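PDB 4YYF: beta-N-acetylhexosaminidase from Mycobacterium smegmatis, which probably hydrolyses terminal non-reducing N-acetyl-D-hexosamine residues in N-acetyl-beta-D-hexosaminides, as a member of glycoside hydrolase family 3. Local coordinates for residues 287-292 / 309-314; 263-268 / 296-301; 47-52 / 329-334. The protein carries 1 engineered substitution. All coordinates share one frame; numbering follows the deposited sequence.

Contact 1: 287-292 / 309-314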
ATOM      1  N   VAL A 287      -1.372   3.159   6.920  1.00 13.29           N
ATOM      2  CA  VAL A 287      -0.125   3.337   6.180  1.00 12.91           C
ATOM      3  C   VAL A 287       0.493   1.979   5.840  1.00 16.64           C
ATOM      4  O   VAL A 287       0.818   1.202   6.743  1.00 16.64           O
ATOM      5  CB  VAL A 287       0.885   4.197   6.976  1.00 14.86           C
ATOM      6  CG1 VAL A 287       2.157   4.380   6.173  1.00 12.94           C
ATOM      7  CG2 VAL A 287       0.289   5.572   7.301  1.00 12.34           C
ATOM      8  N   TYR A 288       0.639   1.699   4.539  1.00 13.90           N
ATOM      9  CA  TYR A 288       1.269   0.469   4.063  1.00 12.14           C
ATOM     10  C   TYR A 288       2.744   0.698   3.770  1.00 17.82           C
ATOM     11  O   TYR A 288       3.160   1.835   3.536  1.00 18.26           O
ATOM     12  CB  TYR A 288       0.637   0.024   2.733  1.00 14.22           C
ATOM     13  CG  TYR A 288      -0.735  -0.605   2.808  1.00 11.88           C
ATOM     14  CD1 TYR A 288      -0.875  -1.980   2.914  1.00 12.25           C
ATOM     15  CD2 TYR A 288      -1.887   0.170   2.710  1.00 14.43           C
ATOM     16  CE1 TYR A 288      -2.138  -2.579   2.954  1.00 14.84           C
ATOM     17  CE2 TYR A 288      -3.169  -0.422   2.749  1.00 11.40           C
ATOM     18  CZ  TYR A 288      -3.270  -1.796   2.877  1.00 15.15           C
ATOM     19  OH  TYR A 288      -4.505  -2.414   2.919  1.00 16.81           O
ATOM     20  N   THR A 289       3.530  -0.385   3.744  1.00 14.17           N
ATOM     21  CA  THR A 289       4.845  -0.331   3.117  1.00 13.34           C
ATOM     22  C   THR A 289       4.726  -0.834   1.690  1.00 13.65           C
ATOM     23  O   THR A 289       3.795  -1.563   1.349  1.00 19.55           O
ATOM     24  CB  THR A 289       5.870  -1.253   3.798  1.00 14.72           C
ATOM     25  OG1 THR A 289       5.484  -2.615   3.559  1.00 15.60           O
ATOM     26  CG2 THR A 289       5.954  -0.981   5.289  1.00 13.94           C
ATOM     27  N   ASP A 290       5.708  -0.484   0.869  1.00 14.64           N
ATOM     28  CA  ASP A 290       5.882  -1.110  -0.439  1.00 16.06           C
ATOM     29  C   ASP A 290       6.419  -2.523  -0.163  1.00 17.69           C
ATOM     30  O   ASP A 290       6.719  -2.865   0.987  1.00 18.17           O
ATOM     31  CB  ASP A 290       6.873  -0.277  -1.269  1.00 16.75           C
ATOM     32  CG  ASP A 290       6.781  -0.531  -2.777  1.00 20.75           C
ATOM     33  OD1 ASP A 290       6.154  -1.514  -3.216  1.00 17.27           O
ATOM     34  OD2 ASP A 290       7.368   0.272  -3.528  1.00 17.85           O
ATOM     35  N   ASP A 291       6.521  -3.335  -1.209  1.00 13.66           N
ATOM     36  CA  ASP A 291       6.911  -4.752  -1.113  1.00 15.53           C
ATOM     37  C   ASP A 291       8.258  -4.944  -0.410  1.00 17.77           C
ATOM     38  O   ASP A 291       9.280  -4.447  -0.865  1.00 21.31           O
ATOM     39  CB  ASP A 291       6.893  -5.332  -2.540  1.00 15.04           C
ATOM     40  CG  ASP A 291       7.606  -6.667  -2.689  1.00 20.71           C
ATOM     41  OD1 ASP A 291       7.784  -7.428  -1.717  1.00 20.45           O
ATOM     42  OD2 ASP A 291       7.978  -6.964  -3.844  1.00 22.92           O
ATOM     43  N   LEU A 292       8.230  -5.667   0.712  1.00 16.91           N
ATOM     44  CA  LEU A 292       9.409  -5.864   1.563  1.00 18.09           C
ATOM     45  C   LEU A 292      10.271  -7.083   1.222  1.00 20.09           C
ATOM     46  O   LEU A 292      11.359  -7.236   1.773  1.00 20.96           O
ATOM     47  CB  LEU A 292       9.005  -5.947   3.039  1.00 19.26           C
ATOM     48  CG  LEU A 292       8.356  -4.723   3.673  1.00 19.58           C
ATOM     49  CD1 LEU A 292       7.789  -5.084   5.029  1.00 20.57           C
ATOM     50  CD2 LEU A 292       9.363  -3.587   3.807  1.00 15.15           C
ATOM     51  N   LEU A 309       9.542  -6.481  10.889  1.00 18.49           N
ATOM     52  CA  LEU A 309       9.766  -5.945  12.230  1.00 20.40           C
ATOM     53  C   LEU A 309      10.190  -4.469  12.197  1.00 22.21           C
ATOM     54  O   LEU A 309       9.625  -3.634  12.910  1.00 22.13           O
ATOM     55  CB  LEU A 309      10.825  -6.775  12.963  1.00 21.15           C
ATOM     56  CG  LEU A 309      11.212  -6.243  14.348  1.00 24.89           C
ATOM     57  CD1 LEU A 309       9.965  -5.971  15.178  1.00 22.03           C
ATOM     58  CD2 LEU A 309      12.154  -7.195  15.099  1.00 25.34           C
ATOM     59  N   ARG A 310      11.189  -4.152  11.381  1.00 23.09           N
ATOM     60  CA  ARG A 310      11.658  -2.776  11.270  1.00 24.84           C
ATOM     61  C   ARG A 310      10.560  -1.822  10.794  1.00 22.89           C
ATOM     62  O   ARG A 310      10.456  -0.695  11.282  1.00 21.70           O
ATOM     63  CB  ARG A 310      12.881  -2.698  10.351  1.00 23.93           C
ATOM     64  CG  ARG A 310      14.167  -3.192  11.011  1.00 24.73           C
ATOM     65  CD  ARG A 310      15.242  -3.499   9.991  1.00 26.97           C
ATOM     66  NE  ARG A 310      16.481  -3.924  10.650  1.00 35.84           N
ATOM     67  CZ  ARG A 310      17.385  -3.085  11.149  1.00 38.50           C
ATOM     68  NH1 ARG A 310      17.195  -1.775  11.048  1.00 39.73           N
ATOM     69  NH2 ARG A 310      18.478  -3.551  11.744  1.00 32.95           N
ATOM     70  N   ALA A 311       9.737  -2.272   9.851  1.00 21.60           N
ATOM     71  CA  ALA A 311       8.649  -1.436   9.356  1.00 22.88           C
ATOM     72  C   ALA A 311       7.641  -1.124  10.459  1.00 19.06           C
ATOM     73  O   ALA A 311       7.272   0.029  10.650  1.00 18.13           O
ATOM     74  CB  ALA A 311       7.954  -2.083   8.156  1.00 21.82           C
ATOM     75  N   LEU A 312       7.200  -2.149  11.182  1.00 18.68           N
ATOM     76  CA  LEU A 312       6.215  -1.961  12.247  1.00 20.66           C
ATOM     77  C   LEU A 312       6.798  -1.167  13.403  1.00 22.19           C
ATOM     78  O   LEU A 312       6.070  -0.409  14.061  1.00 24.80           O
ATOM     79  CB  LEU A 312       5.663  -3.310  12.743  1.00 18.79           C
ATOM     80  CG  LEU A 312       4.999  -4.154  11.659  1.00 21.97           C
ATOM     81  CD1 LEU A 312       4.520  -5.503  12.230  1.00 20.94           C
ATOM     82  CD2 LEU A 312       3.850  -3.385  10.995  1.00 21.25           C
ATOM     83  N   GLN A 313       8.099  -1.329  13.656  1.00 24.32           N
ATOM     84  CA  GLN A 313       8.789  -0.509  14.660  1.00 24.80           C
ATOM     85  C   GLN A 313       8.801   0.951  14.232  1.00 26.28           C
ATOM     86  O   GLN A 313       8.637   1.855  15.056  1.00 27.01           O
ATOM     87  CB  GLN A 313      10.254  -0.933  14.828  1.00 26.63           C
ATOM     88  CG  GLN A 313      10.512  -2.198  15.603  1.00 29.24           C
ATOM     89  CD  GLN A 313      11.994  -2.554  15.600  1.00 35.67           C
ATOM     90  OE1 GLN A 313      12.684  -2.379  14.590  1.00 37.31           O
ATOM     91  NE2 GLN A 313      12.492  -3.034  16.734  1.00 37.34           N
ATOM     92  N   ALA A 314       9.025   1.178  12.944  1.00 24.36           N
ATOM     93  CA  ALA A 314       9.179   2.538  12.437  1.00 23.86           C
ATOM     94  C   ALA A 314       7.838   3.275  12.415  1.00 20.10           C
ATOM     95  O   ALA A 314       7.785   4.486  12.580  1.00 20.82           O
ATOM     96  CB  ALA A 314       9.817   2.527  11.060  1.00 21.00           C
TER
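Thr289 and Ala311 meet methyl to methyl, CG2 of Thr289 lying 3.7 Å from CB of Ala311. Leu292 adds a looser apolar touch to the same methyl, its CD1 4.3 Å from Ala311 CB. Alanine suits the helix here because a single methyl lets the helix lie close to the strand: the CA atoms of Thr289 and Ala311 are 7.4 Å apart.

Threonine suits the strand because its two branches do different work. A chi1 of 68° tucks OG1 over the main chain and leaves CG2 for the helix. Thr289 OG1 donates to Asp290 O at 2.9 Å, the donor standing 30° out of that carbonyl's plane, and also accepts from Leu320 N; two bonds thus grip the buried hydroxyl and hold its rotation. One residue on, the Asp290 carboxylate accepts from the next backbone N-H on its anti side, with Asp291 N 2.7 Å from Asp290 OD1.

This is a strand and the next long helix of a TIM-type barrel, with segment 309-314 on the outer side. Strand 246-249 pairs with strand 287-289 in parallel, while helices 267-275 and 327-340 pack on Val287 and Leu309 respectively.

Contact 2: 263-268 / 296-301; sequences ASLSPA and GAINQR
Ile298 sends its CD1 methyl across to Ser264 and Leu265, joining the connections that follow strands 246-249 and 287-289 in this TIM-type barrel, the second of which holds the short helix 296-299. Leu265 and Ile298 reach toward each other tip to tip, Leu265 CD1 lying 4.0 Å from Ile298 CD1. The same methyl sits 3.8 Å from Ser264 OG, a van der Waals touch beside a polar atom. Isoleucine suits the place because its longer branch can bridge backbones whose nearest CA atoms, those of Leu265 and Ile298, are 9.0 Å apart. That branch leaves on the side of the backbone N (chi1 -59°), which carries CD1 outward from the helix.

Around this first shell, Ser264 OG is hydrogen-bonded to His251 ND1, so the buried hydroxyl is satisfied although its neighbour here is a methyl. His251 also packs on Ile298, and helix 304-314 contributes Ala307 against Ile298 and Ala311 against Leu265, adding to the apolar patch.

Farther out, backbone bonds set the turns. Arg301 N bonds to Ile298 O at 2.9 Å, and Ser266 N bonds back to Ala263 O at 3.2 Å. Serine then suits the N-cap of helix 267-275: Ser266 OG accepts from Ala268 N at 3.4 Å, a weak capping bond bent to 128° at the hydrogen.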
ATOM      1  N   ALA A 263      12.991   4.600   3.422  1.00 18.92           N
ATOM      2  CA  ALA A 263      11.996   5.434   4.096  1.00 17.34           C
ATOM      3  C   ALA A 263      10.960   4.582   4.839  1.00 20.68           C
ATOM      4  O   ALA A 263      10.548   4.921   5.940  1.00 19.68           O
ATOM      5  CB  ALA A 263      11.330   6.396   3.107  1.00 18.34           C
ATOM      6  N   SER A 264      10.573   3.458   4.238  1.00 20.10           N
ATOM      7  CA  SER A 264       9.634   2.517   4.847  1.00 19.38           C
ATOM      8  C   SER A 264      10.076   1.963   6.207  1.00 20.76           C
ATOM      9  O   SER A 264       9.240   1.479   6.989  1.00 18.63           O
ATOM     10  CB  SER A 264       9.394   1.349   3.889  1.00 18.82           C
ATOM     11  OG  SER A 264      10.636   0.787   3.490  1.00 18.32           O
ATOM     12  N   LEU A 265      11.377   2.016   6.480  1.00 18.49           N
ATOM     13  CA  LEU A 265      11.935   1.444   7.713  1.00 22.14           C
ATOM     14  C   LEU A 265      12.479   2.503   8.672  1.00 22.58           C
ATOM     15  O   LEU A 265      13.205   2.188   9.615  1.00 23.80           O
ATOM     16  CB  LEU A 265      13.049   0.437   7.385  1.00 23.78           C
ATOM     17  CG  LEU A 265      12.734  -0.658   6.362  1.00 21.71           C
ATOM     18  CD1 LEU A 265      13.890  -1.660   6.290  1.00 24.74           C
ATOM     19  CD2 LEU A 265      11.424  -1.376   6.662  1.00 24.65           C
ATOM     20  N   SER A 266      12.129   3.763   8.442  1.00 21.67           N
ATOM     21  CA  SER A 266      12.672   4.854   9.248  1.00 22.12           C
ATOM     22  C   SER A 266      11.549   5.531  10.040  1.00 22.82           C
ATOM     23  O   SER A 266      10.535   5.953   9.453  1.00 19.97           O
ATOM     24  CB  SER A 266      13.398   5.850   8.330  1.00 23.01           C
ATOM     25  OG  SER A 266      13.675   7.083   8.969  1.00 25.60           O
ATOM     26  N   PRO A 267      11.705   5.624  11.378  1.00 23.40           N
ATOM     27  CA  PRO A 267      10.686   6.284  12.207  1.00 25.19           C
ATOM     28  C   PRO A 267      10.449   7.713  11.765  1.00 24.50           C
ATOM     29  O   PRO A 267       9.328   8.212  11.864  1.00 24.76           O
ATOM     30  CB  PRO A 267      11.314   6.286  13.607  1.00 23.76           C
ATOM     31  CG  PRO A 267      12.203   5.091  13.609  1.00 30.67           C
ATOM     32  CD  PRO A 267      12.757   4.994  12.199  1.00 30.94           C
ATOM     33  N   ALA A 268      11.495   8.360  11.270  1.00 21.31           N
ATOM     34  CA  ALA A 268      11.372   9.744  10.825  1.00 25.89           C
ATOM     35  C   ALA A 268      10.289   9.933   9.766  1.00 20.79           C
ATOM     36  O   ALA A 268       9.593  10.954   9.753  1.00 20.92           O
ATOM     37  CB  ALA A 268      12.693  10.253  10.325  1.00 26.89           C
ATOM     38  N   GLY A 296      14.957  -5.049  -4.086  1.00 20.51           N
ATOM     39  CA  GLY A 296      16.358  -4.975  -3.707  1.00 23.36           C
ATOM     40  C   GLY A 296      16.721  -3.890  -2.705  1.00 27.66           C
ATOM     41  O   GLY A 296      17.668  -4.061  -1.934  1.00 26.52           O
ATOM     42  N   ALA A 297      15.987  -2.778  -2.705  1.00 20.51           N
ATOM     43  CA  ALA A 297      16.270  -1.697  -1.752  1.00 23.20           C
ATOM     44  C   ALA A 297      16.132  -2.206  -0.316  1.00 25.63           C
ATOM     45  O   ALA A 297      16.771  -1.693   0.605  1.00 26.50           O
ATOM     46  CB  ALA A 297      15.341  -0.497  -1.987  1.00 19.87           C
ATOM     47  N   ILE A 298      15.264  -3.199  -0.134  1.00 22.43           N
ATOM     48  CA  ILE A 298      15.066  -3.824   1.169  1.00 22.61           C
ATOM     49  C   ILE A 298      15.857  -5.126   1.306  1.00 23.39           C
ATOM     50  O   ILE A 298      16.624  -5.307   2.262  1.00 24.14           O
ATOM     51  CB  ILE A 298      13.581  -4.145   1.429  1.00 19.85           C
ATOM     52  CG1 ILE A 298      12.743  -2.873   1.364  1.00 19.61           C
ATOM     53  CG2 ILE A 298      13.413  -4.818   2.804  1.00 18.46           C
ATOM     54  CD1 ILE A 298      13.192  -1.806   2.376  1.00 20.70           C
ATOM     55  N   ASN A 299      15.675  -6.035   0.356  1.00 20.13           N
ATOM     56  CA  ASN A 299      16.116  -7.415   0.580  1.00 21.67           C
ATOM     57  C   ASN A 299      17.628  -7.603   0.569  1.00 26.64           C
ATOM     58  O   ASN A 299      18.145  -8.621   1.044  1.00 23.97           O
ATOM     59  CB  ASN A 299      15.349  -8.435  -0.301  1.00 21.96           C
ATOM     60  CG  ASN A 299      15.780  -8.431  -1.764  1.00 22.83           C
ATOM     61  OD1 ASN A 299      16.897  -8.057  -2.103  1.00 24.21           O
ATOM     62  ND2 ASN A 299      14.897  -8.909  -2.633  1.00 20.89           N
ATOM     63  N   GLN A 300      18.343  -6.603   0.062  1.00 26.70           N
ATOM     64  CA  GLN A 300      19.801  -6.653   0.083  1.00 27.83           C
ATOM     65  C   GLN A 300      20.349  -6.317   1.464  1.00 27.78           C
ATOM     66  O   GLN A 300      21.535  -6.504   1.730  1.00 30.08           O
ATOM     67  CB  GLN A 300      20.391  -5.690  -0.948  1.00 29.98           C
ATOM     68  CG  GLN A 300      20.218  -6.148  -2.378  1.00 31.30           C
ATOM     69  CD  GLN A 300      20.524  -5.045  -3.372  1.00 34.78           C
ATOM     70  OE1 GLN A 300      21.079  -4.003  -3.011  1.00 38.49           O
ATOM     71  NE2 GLN A 300      20.161  -5.267  -4.632  1.00 34.35           N
ATOM     72  N   ARG A 301      19.484  -5.818   2.338  1.00 26.83           N
ATOM     73  CA  ARG A 301      19.915  -5.419   3.668  1.00 32.52           C
ATOM     74  C   ARG A 301      19.211  -6.219   4.766  1.00 31.28           C
ATOM     75  O   ARG A 301      19.791  -6.483   5.815  1.00 31.55           O
ATOM     76  CB  ARG A 301      19.701  -3.907   3.849  1.00 35.41           C
ATOM     77  CG  ARG A 301      20.411  -3.081   2.778  1.00 39.25           C
ATOM     78  CD  ARG A 301      20.034  -1.608   2.811  1.00 39.84           C
ATOM     79  NE  ARG A 301      20.370  -0.971   4.080  1.00 37.35           N
ATOM     80  CZ  ARG A 301      20.339   0.342   4.290  1.00 37.27           C
ATOM     81  NH1 ARG A 301      20.000   1.166   3.306  1.00 35.19           N
ATOM     82  NH2 ARG A 301      20.649   0.829   5.482  1.00 32.90           N
TER

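Contact 3: 47-52 / 329-334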
ATOM      1  N   GLN A  47      -2.973  -9.545  11.556  1.00 14.94           N
ATOM      2  CA  GLN A  47      -3.834  -8.537  10.955  1.00 15.26           C
ATOM      3  C   GLN A  47      -3.030  -7.378  10.343  1.00 17.84           C
ATOM      4  O   GLN A  47      -3.550  -6.605   9.533  1.00 18.81           O
ATOM      5  CB  GLN A  47      -4.835  -8.037  12.005  1.00 19.67           C
ATOM      6  CG  GLN A  47      -5.840  -7.043  11.484  1.00 26.86           C
ATOM      7  CD  GLN A  47      -6.709  -7.598  10.372  1.00 28.11           C
ATOM      8  OE1 GLN A  47      -7.047  -6.868   9.420  1.00 23.01           O
ATOM      9  NE2 GLN A  47      -7.095  -8.886  10.489  1.00 18.93           N
ATOM     10  N   LEU A  48      -1.758  -7.272  10.717  1.00 16.71           N
ATOM     11  CA  LEU A  48      -0.898  -6.189  10.240  1.00 14.43           C
ATOM     12  C   LEU A  48      -0.120  -6.564   8.973  1.00 16.53           C
ATOM     13  O   LEU A  48       0.745  -5.800   8.529  1.00 17.91           O
ATOM     14  CB  LEU A  48       0.106  -5.794  11.333  1.00 14.19           C
ATOM     15  CG  LEU A  48      -0.503  -5.515  12.705  1.00 17.81           C
ATOM     16  CD1 LEU A  48       0.553  -5.053  13.710  1.00 19.92           C
ATOM     17  CD2 LEU A  48      -1.646  -4.499  12.601  1.00 16.12           C
ATOM     18  N   LEU A  49      -0.395  -7.745   8.421  1.00 12.81           N
ATOM     19  CA  LEU A  49       0.354  -8.264   7.276  1.00 14.56           C
ATOM     20  C   LEU A  49      -0.530  -8.354   6.039  1.00 16.36           C
ATOM     21  O   LEU A  49      -1.702  -8.726   6.133  1.00 16.68           O
ATOM     22  CB  LEU A  49       0.912  -9.664   7.585  1.00 14.81           C
ATOM     23  CG  LEU A  49       1.617  -9.869   8.932  1.00 15.85           C
ATOM     24  CD1 LEU A  49       2.054 -11.318   9.085  1.00 16.41           C
ATOM     25  CD2 LEU A  49       2.801  -8.917   9.074  1.00 14.26           C
ATOM     26  N   THR A  50       0.030  -8.018   4.879  1.00 14.94           N
ATOM     27  CA  THR A  50      -0.646  -8.276   3.603  1.00 13.34           C
ATOM     28  C   THR A  50       0.308  -9.085   2.743  1.00 12.89           C
ATOM     29  O   THR A  50       1.470  -8.704   2.579  1.00 12.78           O
ATOM     30  CB  THR A  50      -1.021  -6.974   2.877  1.00 12.92           C
ATOM     31  OG1 THR A  50      -1.906  -6.205   3.710  1.00 14.33           O
ATOM     32  CG2 THR A  50      -1.734  -7.290   1.551  1.00 13.19           C
ATOM     33  N   VAL A  51      -0.158 -10.218   2.220  1.00 13.31           N
ATOM     34  CA  VAL A  51       0.750 -11.119   1.521  1.00 14.32           C
ATOM     35  C   VAL A  51       0.239 -11.511   0.142  1.00 12.56           C
ATOM     36  O   VAL A  51      -0.948 -11.793  -0.040  1.00 14.22           O
ATOM     37  CB  VAL A  51       1.057 -12.397   2.356  1.00 17.61           C
ATOM     38  CG1 VAL A  51       1.897 -12.041   3.572  1.00 18.21           C
ATOM     39  CG2 VAL A  51      -0.244 -13.105   2.776  1.00 13.07           C
ATOM     40  N   GLY A  52       1.142 -11.514  -0.830  1.00 13.81           N
ATOM     41  CA  GLY A  52       0.801 -11.942  -2.181  1.00 14.71           C
ATOM     42  C   GLY A  52       0.514 -13.430  -2.217  1.00 17.22           C
ATOM     43  O   GLY A  52       1.185 -14.206  -1.522  1.00 14.16           O
ATOM     44  N   ALA A 329       7.194 -17.703  10.004  1.00 23.16           N
ATOM     45  CA  ALA A 329       8.474 -17.211  10.528  1.00 25.96           C
ATOM     46  C   ALA A 329       8.379 -15.738  10.918  1.00 24.86           C
ATOM     47  O   ALA A 329       8.983 -15.288  11.906  1.00 22.22           O
ATOM     48  CB  ALA A 329       9.575 -17.413   9.512  1.00 26.06           C
ATOM     49  N   VAL A 330       7.634 -14.977  10.127  1.00 22.81           N
ATOM     50  CA  VAL A 330       7.435 -13.564  10.421  1.00 24.24           C
ATOM     51  C   VAL A 330       6.657 -13.388  11.725  1.00 19.95           C
ATOM     52  O   VAL A 330       7.057 -12.623  12.598  1.00 19.95           O
ATOM     53  CB  VAL A 330       6.742 -12.829   9.245  1.00 20.94           C
ATOM     54  CG1 VAL A 330       6.248 -11.448   9.684  1.00 19.63           C
ATOM     55  CG2 VAL A 330       7.706 -12.700   8.071  1.00 15.58           C
ATOM     56  N   LEU A 331       5.556 -14.113  11.862  1.00 20.19           N
ATOM     57  CA  LEU A 331       4.761 -14.047  13.083  1.00 20.58           C
ATOM     58  C   LEU A 331       5.569 -14.482  14.306  1.00 21.29           C
ATOM     59  O   LEU A 331       5.449 -13.892  15.380  1.00 21.64           O
ATOM     60  CB  LEU A 331       3.497 -14.897  12.930  1.00 17.08           C
ATOM     61  CG  LEU A 331       2.477 -14.315  11.943  1.00 17.64           C
ATOM     62  CD1 LEU A 331       1.342 -15.308  11.708  1.00 18.38           C
ATOM     63  CD2 LEU A 331       1.920 -12.978  12.442  1.00 17.68           C
ATOM     64  N   ASP A 332       6.394 -15.514  14.145  1.00 24.95           N
ATOM     65  CA  ASP A 332       7.308 -15.930  15.210  1.00 25.10           C
ATOM     66  C   ASP A 332       8.223 -14.792  15.643  1.00 26.30           C
ATOM     67  O   ASP A 332       8.437 -14.566  16.833  1.00 30.92           O
ATOM     68  CB  ASP A 332       8.175 -17.111  14.754  1.00 25.80           C
ATOM     69  CG  ASP A 332       7.425 -18.420  14.757  1.00 27.13           C
ATOM     70  OD1 ASP A 332       6.255 -18.436  15.188  1.00 28.84           O
ATOM     71  OD2 ASP A 332       8.009 -19.438  14.334  1.00 28.47           O
ATOM     72  N   ARG A 333       8.774 -14.080  14.671  1.00 21.69           N
ATOM     73  CA  ARG A 333       9.724 -13.017  14.982  1.00 22.14           C
ATOM     74  C   ARG A 333       9.004 -11.838  15.646  1.00 25.51           C
ATOM     75  O   ARG A 333       9.550 -11.170  16.524  1.00 27.03           O
ATOM     76  CB  ARG A 333      10.444 -12.561  13.702  1.00 25.05           C
ATOM     77  CG  ARG A 333      11.479 -11.444  13.897  1.00 24.90           C
ATOM     78  CD  ARG A 333      12.676 -11.918  14.724  1.00 26.02           C
ATOM     79  NE  ARG A 333      13.687 -10.870  14.939  1.00 29.34           N
ATOM     80  CZ  ARG A 333      13.760 -10.101  16.024  1.00 30.69           C
ATOM     81  NH1 ARG A 333      12.880 -10.250  17.004  1.00 28.22           N
ATOM     82  NH2 ARG A 333      14.715  -9.180  16.134  1.00 29.87           N
ATOM     83  N   LEU A 334       7.765 -11.587  15.231  1.00 21.61           N
ATOM     84  CA  LEU A 334       7.020 -10.466  15.788  1.00 21.29           C
ATOM     85  C   LEU A 334       6.644 -10.711  17.249  1.00 26.48           C
ATOM     86  O   LEU A 334       6.715  -9.798  18.069  1.00 27.78           O
ATOM     87  CB  LEU A 334       5.787 -10.155  14.943  1.00 17.72           C
ATOM     88  CG  LEU A 334       6.120  -9.579  13.564  1.00 16.04           C
ATOM     89  CD1 LEU A 334       4.844  -9.283  12.775  1.00 16.78           C
ATOM     90  CD2 LEU A 334       6.954  -8.313  13.726  1.00 17.51           C
TER
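Leu49 of strand 49-52 meets Val330, Leu331 and Leu334 of helix 327-340 in a buried, wholly apolar strand-to-helix contact on the outer face of the barrel sheet. Both branches of Leu49 are used. CD1 comes closest to Leu331, with Leu49 CD1 3.7 Å from Leu331 CD2, and the two side chains cross obliquely. The same atom faces the beta-branched neighbour, Leu49 CD1 being 4.2 Å from Val330 CG1. CD2 points to the next turn of the helix, where Leu49 CD2 and Leu334 CD1 are also 4.2 Å apart.

Leucine suits the strand position because its forked end can touch residues on successive helical turns; a chi1 of -47° turns CG away from the carbonyl carbon and points the fork at the helix. Val330 and Leu334, four residues apart, fall on one side of the helix, and Leu331 extends that face toward helix 41-46. On the helix's more polar side, Asp332 pairs with Arg42 and Arg333 with Glu342. Thr50, on the other side of the strand by alternation, hydrogen-bonds through OG1 to Asn318 OD1.

The axes of strand 49-52 and helix 329-334 approach to 11.8 Å and run nearly antiparallel, at 162°. Strand 319-321 pairs in parallel with strand 49-52, and helix 327-340 follows it and covers both. A helix running back over parallel strands, where the last strand meets the first, is typical of the closed beta/alpha (TIM) barrel.

All three contacts are buried, but contact 1 lies deepest, its centre about 10 Å from the chain's centre, against about 15 Å for the centres of the other two. Contacts 1 and 3 each set a strand of the same sheet against an outer helix, and their helices touch through Leu312 and Leu334; contact 1 centres on the short side chains of Thr289 and Ala311, with Leu292 at its margin, contact 3 on leucines and a valine. Contact 2 joins connections between strands and helices, and there a serine hydroxyl sits beside the apolar tips. It still abuts contact 1, Ala314 CB packing on the backbone of Leu265 and Ser266, whereas contacts 2 and 3 do not touch, their centres about 17 Å apart.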